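Local coordinates for protein homoserine kinase (PDB 4P52) that probably phosphorylates the hydroxyl of L-homoserine with ATP to give O-phosphohomoserine on the way to threonine, as a member of the GHMP kinase family, at residues 32-37 / 46-51; 198-203 / 285-290. One frame throughout, in Å; residues are numbered along the deposited sequence.

Contact 1 (32-37 / 46-51); sequences PATVAN and GFAVDN
Val35 and Phe47 form an antiparallel hydrogen-bonded pair, flanked by the non-hydrogen-bonded pairs Thr34 with Ala48 and Ala36 with Gly46, in the beta hairpin of strands 26-36 and 45-49; the axes of 32-36 and 46-49 run at 150° to each other. Val35 N gives a hydrogen bond to Phe47 O at 2.7 Å, and the carbonyl points almost straight at the donor. Phe47 N returns one to Val35 O at 3.0 Å. Val49 N to Ala33 O is the third hydrogen bond between the two segments. The Val35 side chain lies alongside that of Phe47. Its CB sits over one face of the Phe47 ring in a CH-pi contact, 4.0 Å from the ring centroid and displaced toward the CZ rim. Phe47 CG stands between its own backbone N and carbonyl carbon (chi1 68°), and this swings the ring across to Val35. Both Val35 methyls stand on that same side of the ring plane, out past the rim, CG1 nearest CE2 and CG2 nearest CZ. The Phe47 side chain also touches Ala195 of strand 194-200 and Leu291 of strand 288-292. With an alanine here, the CH-pi partner of Val35 would be lost, and a gap would probably open beside Ala195 and Leu291. Further along, Ala33 CB meets Val49 CG2 at 3.9 Å. On the face with Thr34 and Ala48, Pro32 CG rests 4.1 Å from Ala48 CB. Thr34 CG2 packs near Ala48 CA, while its OG1 is hydrogen-bonded to Asn164 of helix 162-170. The backbone bonds thus satisfy buried N-H and C=O groups, while Val35 and Phe47 pack on the other sheet.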
ATOM      1  N   PRO A  32       9.920  -7.139  23.000  1.00 21.19           N
ATOM      2  CA  PRO A  32      10.239  -8.107  21.970  1.00 21.46           C
ATOM      3  C   PRO A  32      11.032  -7.606  20.763  1.00 22.65           C
ATOM      4  O   PRO A  32      10.947  -6.428  20.365  1.00 25.77           O
ATOM      5  CB  PRO A  32       8.853  -8.595  21.535  1.00 21.74           C
ATOM      6  CG  PRO A  32       7.990  -7.398  21.689  1.00 21.80           C
ATOM      7  CD  PRO A  32       8.545  -6.630  22.866  1.00 21.59           C
ATOM      8  N   ALA A  33      11.799  -8.512  20.176  1.00 21.94           N
ATOM      9  CA  ALA A  33      12.315  -8.321  18.813  1.00 21.38           C
ATOM     10  C   ALA A  33      11.166  -7.994  17.832  1.00 21.36           C
ATOM     11  O   ALA A  33      10.008  -8.413  18.024  1.00 20.55           O
ATOM     12  CB  ALA A  33      13.051  -9.581  18.355  1.00 20.48           C
ATOM     13  N   THR A  34      11.487  -7.233  16.798  1.00 21.59           N
ATOM     14  CA  THR A  34      10.514  -6.891  15.782  1.00 22.36           C
ATOM     15  C   THR A  34      11.111  -7.168  14.429  1.00 23.10           C
ATOM     16  O   THR A  34      12.324  -7.086  14.264  1.00 25.14           O
ATOM     17  CB  THR A  34      10.147  -5.398  15.827  1.00 23.03           C
ATOM     18  OG1 THR A  34      11.341  -4.630  15.950  1.00 23.94           O
ATOM     19  CG2 THR A  34       9.232  -5.087  16.995  1.00 22.35           C
ATOM     20  N   VAL A  35      10.266  -7.495  13.463  1.00 21.87           N
ATOM     21  CA  VAL A  35      10.695  -7.602  12.080  1.00 22.57           C
ATOM     22  C   VAL A  35      10.220  -6.380  11.271  1.00 22.97           C
ATOM     23  O   VAL A  35       9.026  -6.197  11.034  1.00 22.31           O
ATOM     24  CB  VAL A  35      10.156  -8.888  11.430  1.00 23.67           C
ATOM     25  CG1 VAL A  35      10.515  -8.929   9.941  1.00 24.09           C
ATOM     26  CG2 VAL A  35      10.699 -10.105  12.160  1.00 22.72           C
ATOM     27  N   ALA A  36      11.161  -5.549  10.835  1.00 22.78           N
ATOM     28  CA  ALA A  36      10.811  -4.395  10.008  1.00 22.40           C
ATOM     29  C   ALA A  36      10.958  -4.656   8.491  1.00 23.31           C
ATOM     30  O   ALA A  36      11.566  -5.659   8.074  1.00 21.23           O
ATOM     31  CB  ALA A  36      11.599  -3.174  10.444  1.00 21.72           C
ATOM     32  N   ASN A  37      10.363  -3.756   7.691  1.00 24.73           N
ATOM     33  CA  ASN A  37      10.306  -3.846   6.233  1.00 26.52           C
ATOM     34  C   ASN A  37       9.369  -4.917   5.697  1.00 32.56           C
ATOM     35  O   ASN A  37       8.546  -4.641   4.809  1.00 38.83           O
ATOM     36  CB  ASN A  37      11.703  -3.884   5.638  1.00 25.68           C
ATOM     37  CG  ASN A  37      12.557  -2.731   6.162  1.00 26.31           C
ATOM     38  OD1 ASN A  37      12.039  -1.637   6.454  1.00 27.34           O
ATOM     39  ND2 ASN A  37      13.839  -2.972   6.331  1.00 25.22           N
ATOM     40  N   GLY A  46       6.063  -3.351   9.962  1.00 20.70           N
ATOM     41  CA  GLY A  46       6.845  -4.008  10.997  1.00 19.73           C
ATOM     42  C   GLY A  46       5.898  -4.788  11.891  1.00 19.91           C
ATOM     43  O   GLY A  46       4.701  -4.444  12.016  1.00 20.04           O
ATOM     44  N   PHE A  47       6.410  -5.850  12.507  1.00 19.40           N
ATOM     45  CA  PHE A  47       5.603  -6.622  13.441  1.00 19.60           C
ATOM     46  C   PHE A  47       6.473  -7.232  14.520  1.00 19.45           C
ATOM     47  O   PHE A  47       7.672  -7.434  14.312  1.00 18.87           O
ATOM     48  CB  PHE A  47       4.775  -7.684  12.704  1.00 19.73           C
ATOM     49  CG  PHE A  47       5.587  -8.782  12.087  1.00 19.33           C
ATOM     50  CD1 PHE A  47       6.007  -9.875  12.856  1.00 18.40           C
ATOM     51  CD2 PHE A  47       5.910  -8.750  10.716  1.00 19.80           C
ATOM     52  CE1 PHE A  47       6.731 -10.908  12.285  1.00 18.42           C
ATOM     53  CE2 PHE A  47       6.644  -9.783  10.125  1.00 19.18           C
ATOM     54  CZ  PHE A  47       7.054 -10.863  10.923  1.00 19.51           C
ATOM     55  N   ALA A  48       5.871  -7.512  15.679  1.00 20.03           N
ATOM     56  CA  ALA A  48       6.622  -8.015  16.837  1.00 18.56           C
ATOM     57  C   ALA A  48       6.585  -9.516  16.871  1.00 19.41           C
ATOM     58  O   ALA A  48       5.611 -10.139  16.446  1.00 19.85           O
ATOM     59  CB  ALA A  48       6.058  -7.445  18.113  1.00 17.80           C
ATOM     60  N   VAL A  49       7.649 -10.124  17.371  1.00 20.37           N
ATOM     61  CA  VAL A  49       7.610 -11.567  17.543  1.00 21.26           C
ATOM     62  C   VAL A  49       7.744 -11.883  19.011  1.00 21.34           C
ATOM     63  O   VAL A  49       7.888 -10.959  19.793  1.00 20.50           O
ATOM     64  CB  VAL A  49       8.665 -12.292  16.686  1.00 21.19           C
ATOM     65  CG1 VAL A  49       8.259 -12.207  15.223  1.00 21.14           C
ATOM     66  CG2 VAL A  49      10.056 -11.724  16.935  1.00 20.65           C
ATOM     67  N   ASP A  50       7.654 -13.167  19.375  1.00 23.34           N
ATOM     68  CA  ASP A  50       7.703 -13.583  20.787  1.00 25.90           C
ATOM     69  C   ASP A  50       9.120 -13.510  21.353  1.00 25.92           C
ATOM     70  O   ASP A  50       9.285 -13.142  22.520  1.00 26.88           O
ATOM     71  CB  ASP A  50       7.207 -15.020  20.968  1.00 29.88           C
ATOM     72  CG  ASP A  50       5.704 -15.190  20.714  1.00 38.11           C
ATOM     73  OD1 ASP A  50       4.946 -14.185  20.586  1.00 38.35           O
ATOM     74  OD2 ASP A  50       5.277 -16.378  20.644  1.00 44.47           O
ATOM     75  N   ASN A  51      10.118 -13.883  20.530  1.00 24.60           N
ATOM     76  CA  ASN A  51      11.520 -14.016  20.930  1.00 25.01           C
ATOM     77  C   ASN A  51      12.406 -13.732  19.744  1.00 26.05           C
ATOM     78  O   ASN A  51      12.017 -13.988  18.621  1.00 26.72           O
ATOM     79  CB  ASN A  51      11.834 -15.438  21.370  1.00 26.09           C
ATOM     80  CG  ASN A  51      11.063 -15.843  22.594  1.00 27.89           C
ATOM     81  OD1 ASN A  51      11.426 -15.458  23.721  1.00 30.03           O
ATOM     82  ND2 ASN A  51       9.974 -16.588  22.394  1.00 25.50           N
TER

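Contact 2 (198-203 / 285-290); sequences IHPHVE and GPSIFA
An antiparallel sheet of four strands, which carries part of the GHMP kinase C-terminal family region, has strands 194-200 and 288-292 at its centre, and this contact is where the two come together. Ile198 and Ile288 are a hydrogen-bonded pair. Ile198 N bonds to Ile288 O at 2.9 Å, and Ile288 N bonds back to Ile198 O, lying in the plane of that carbonyl. Their side chains run side by side, with Ile198 CG2 against Ile288 CB at 3.9 Å. The Ile198 side chain packs on Met305 and Phe309 of helix 295-310, which covers this face. Further along, past His199 and Ser287, two prolines meet. Pro200 CG packs on Pro286 CB at 3.7 Å, the two rings crossing at a slant. The peptide bond before Pro286 is cis, and Pro286 CG also reaches Val202 O at 3.6 Å. In the step between, Ser287 OG is hydrogen-bonded to Ser116 O, outside the two segments. Ser287 OG also lies at the edge of the His199 imidazole, near the ring plane. With CG anti to the backbone N (chi1 169°) and chi2 at -109°, the CD2 edge of His199 faces Ser287 OG, CD2 to OG 3.2 Å.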
ATOM      1  N   ILE A 198      15.533 -16.486  11.275  1.00 23.78           N
ATOM      2  CA  ILE A 198      16.860 -17.048  11.433  1.00 23.23           C
ATOM      3  C   ILE A 198      17.896 -15.925  11.558  1.00 24.02           C
ATOM      4  O   ILE A 198      17.948 -14.984  10.726  1.00 23.76           O
ATOM      5  CB  ILE A 198      17.228 -18.070  10.331  1.00 22.00           C
ATOM      6  CG1 ILE A 198      18.560 -18.744  10.673  1.00 21.96           C
ATOM      7  CG2 ILE A 198      17.215 -17.466   8.928  1.00 20.08           C
ATOM      8  CD1 ILE A 198      18.671 -20.136  10.076  1.00 22.60           C
ATOM      9  N   HIS A 199      18.702 -16.019  12.612  1.00 23.29           N
ATOM     10  CA  HIS A 199      19.755 -15.079  12.816  1.00 23.20           C
ATOM     11  C   HIS A 199      21.131 -15.749  12.686  1.00 24.05           C
ATOM     12  O   HIS A 199      21.538 -16.492  13.583  1.00 23.84           O
ATOM     13  CB  HIS A 199      19.633 -14.410  14.167  1.00 24.60           C
ATOM     14  CG  HIS A 199      20.840 -13.618  14.519  1.00 28.20           C
ATOM     15  ND1 HIS A 199      21.722 -14.010  15.510  1.00 32.38           N
ATOM     16  CD2 HIS A 199      21.382 -12.524  13.932  1.00 28.94           C
ATOM     17  CE1 HIS A 199      22.734 -13.160  15.543  1.00 33.16           C
ATOM     18  NE2 HIS A 199      22.547 -12.243  14.603  1.00 32.09           N
ATOM     19  N   PRO A 200      21.868 -15.443  11.588  1.00 24.46           N
ATOM     20  CA  PRO A 200      23.203 -16.000  11.384  1.00 25.61           C
ATOM     21  C   PRO A 200      24.244 -15.372  12.312  1.00 27.12           C
ATOM     22  O   PRO A 200      24.174 -14.188  12.617  1.00 27.88           O
ATOM     23  CB  PRO A 200      23.498 -15.636   9.934  1.00 26.18           C
ATOM     24  CG  PRO A 200      22.771 -14.334   9.722  1.00 24.53           C
ATOM     25  CD  PRO A 200      21.527 -14.437  10.557  1.00 23.85           C
ATOM     26  N   HIS A 201      25.210 -16.157  12.759  1.00 29.06           N
ATOM     27  CA  HIS A 201      26.248 -15.637  13.668  1.00 30.28           C
ATOM     28  C   HIS A 201      27.375 -14.937  12.920  1.00 32.42           C
ATOM     29  O   HIS A 201      28.506 -15.404  12.862  1.00 35.25           O
ATOM     30  CB  HIS A 201      26.773 -16.740  14.570  1.00 30.10           C
ATOM     31  CG  HIS A 201      25.739 -17.277  15.510  1.00 30.78           C
ATOM     32  ND1 HIS A 201      25.878 -18.487  16.162  1.00 32.44           N
ATOM     33  CD2 HIS A 201      24.549 -16.767  15.910  1.00 29.27           C
ATOM     34  CE1 HIS A 201      24.821 -18.695  16.929  1.00 31.65           C
ATOM     35  NE2 HIS A 201      24.003 -17.666  16.796  1.00 31.07           N
ATOM     36  N   VAL A 202      27.042 -13.801  12.344  1.00 31.85           N
ATOM     37  CA  VAL A 202      27.977 -13.029  11.553  1.00 33.95           C
ATOM     38  C   VAL A 202      27.456 -11.599  11.637  1.00 34.26           C
ATOM     39  O   VAL A 202      26.272 -11.384  11.893  1.00 32.46           O
ATOM     40  CB  VAL A 202      28.041 -13.566  10.091  1.00 34.29           C
ATOM     41  CG1 VAL A 202      26.748 -13.322   9.323  1.00 31.59           C
ATOM     42  CG2 VAL A 202      29.173 -12.918   9.356  1.00 37.02           C
ATOM     43  N   GLU A 203      28.306 -10.605  11.500  1.00 38.29           N
ATOM     44  CA  GLU A 203      27.747  -9.281  11.585  1.00 46.17           C
ATOM     45  C   GLU A 203      27.942  -8.427  10.365  1.00 50.45           C
ATOM     46  O   GLU A 203      29.038  -8.141   9.945  1.00 53.95           O
ATOM     47  CB  GLU A 203      28.081  -8.562  12.891  1.00 56.39           C
ATOM     48  CG  GLU A 203      29.549  -8.374  13.182  1.00 70.50           C
ATOM     49  CD  GLU A 203      29.773  -7.648  14.497  1.00 83.88           C
ATOM     50  OE1 GLU A 203      29.016  -7.937  15.450  1.00 88.31           O
ATOM     51  OE2 GLU A 203      30.700  -6.799  14.577  1.00 84.25           O
ATOM     52  N   GLY A 285      19.049  -6.575   8.363  1.00 22.80           N
ATOM     53  CA  GLY A 285      19.822  -7.810   8.306  1.00 22.14           C
ATOM     54  C   GLY A 285      20.907  -7.867   9.357  1.00 22.69           C
ATOM     55  O   GLY A 285      21.058  -6.929  10.143  1.00 22.15           O
ATOM     56  N   PRO A 286      21.677  -8.968   9.379  1.00 23.22           N
ATOM     57  CA  PRO A 286      21.635 -10.144   8.474  1.00 23.06           C
ATOM     58  C   PRO A 286      20.503 -11.166   8.727  1.00 24.24           C
ATOM     59  O   PRO A 286      20.397 -12.152   7.964  1.00 25.66           O
ATOM     60  CB  PRO A 286      22.971 -10.818   8.716  1.00 22.11           C
ATOM     61  CG  PRO A 286      23.291 -10.474  10.134  1.00 23.22           C
ATOM     62  CD  PRO A 286      22.759  -9.080  10.372  1.00 23.24           C
ATOM     63  N   SER A 287      19.667 -10.953   9.749  1.00 22.13           N
ATOM     64  CA  SER A 287      18.514 -11.848   9.964  1.00 21.14           C
ATOM     65  C   SER A 287      17.531 -11.874   8.812  1.00 21.05           C
ATOM     66  O   SER A 287      17.323 -10.864   8.116  1.00 21.53           O
ATOM     67  CB  SER A 287      17.777 -11.522  11.257  1.00 20.86           C
ATOM     68  OG  SER A 287      18.634 -11.818  12.347  1.00 22.50           O
ATOM     69  N   ILE A 288      16.914 -13.038   8.645  1.00 20.53           N
ATOM     70  CA  ILE A 288      16.018 -13.332   7.554  1.00 21.24           C
ATOM     71  C   ILE A 288      14.749 -13.908   8.152  1.00 22.47           C
ATOM     72  O   ILE A 288      14.802 -14.664   9.125  1.00 23.18           O
ATOM     73  CB  ILE A 288      16.654 -14.382   6.623  1.00 22.26           C
ATOM     74  CG1 ILE A 288      17.985 -13.834   6.083  1.00 23.40           C
ATOM     75  CG2 ILE A 288      15.723 -14.758   5.474  1.00 21.54           C
ATOM     76  CD1 ILE A 288      18.752 -14.803   5.222  1.00 24.14           C
ATOM     77  N   PHE A 289      13.599 -13.557   7.588  1.00 22.68           N
ATOM     78  CA  PHE A 289      12.345 -14.099   8.111  1.00 23.25           C
ATOM     79  C   PHE A 289      11.558 -14.727   6.982  1.00 24.02           C
ATOM     80  O   PHE A 289      11.696 -14.332   5.802  1.00 25.28           O
ATOM     81  CB  PHE A 289      11.495 -13.021   8.802  1.00 21.33           C
ATOM     82  CG  PHE A 289      10.825 -12.101   7.838  1.00 20.00           C
ATOM     83  CD1 PHE A 289      11.548 -11.093   7.202  1.00 19.52           C
ATOM     84  CD2 PHE A 289       9.481 -12.263   7.534  1.00 19.85           C
ATOM     85  CE1 PHE A 289      10.930 -10.263   6.267  1.00 20.18           C
ATOM     86  CE2 PHE A 289       8.856 -11.438   6.598  1.00 20.36           C
ATOM     87  CZ  PHE A 289       9.580 -10.444   5.957  1.00 20.35           C
ATOM     88  N   ALA A 290      10.713 -15.679   7.350  1.00 22.50           N
ATOM     89  CA  ALA A 290       9.807 -16.270   6.379  1.00 23.34           C
ATOM     90  C   ALA A 290       8.419 -16.291   7.003  1.00 24.60           C
ATOM     91  O   ALA A 290       8.293 -16.358   8.243  1.00 24.02           O
ATOM     92  CB  ALA A 290      10.260 -17.675   5.989  1.00 22.06           C
TER

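How the contacts relate
Both contacts are buried and antiparallel, but they belong to different sheets. The centre of contact 1, in the mixed sheet, is about 4 Å from the centre of the chain. That of contact 2, in the four-stranded sheet, is about 13 Å from it, and its 198-203 segment runs out to exposed residues. Contact 1 closes a local hairpin, whereas contact 2 joins segments 82 residues apart. Contact 1 has three backbone hydrogen bonds and a CH-pi contact; contact 2 has two, with wholly aliphatic packing at the paired isoleucines. They touch directly: Val35 CG1 of contact 1 packs on Phe289 CD1 of contact 2 at 3.6 Å, so the two sheets meet through apolar side chains.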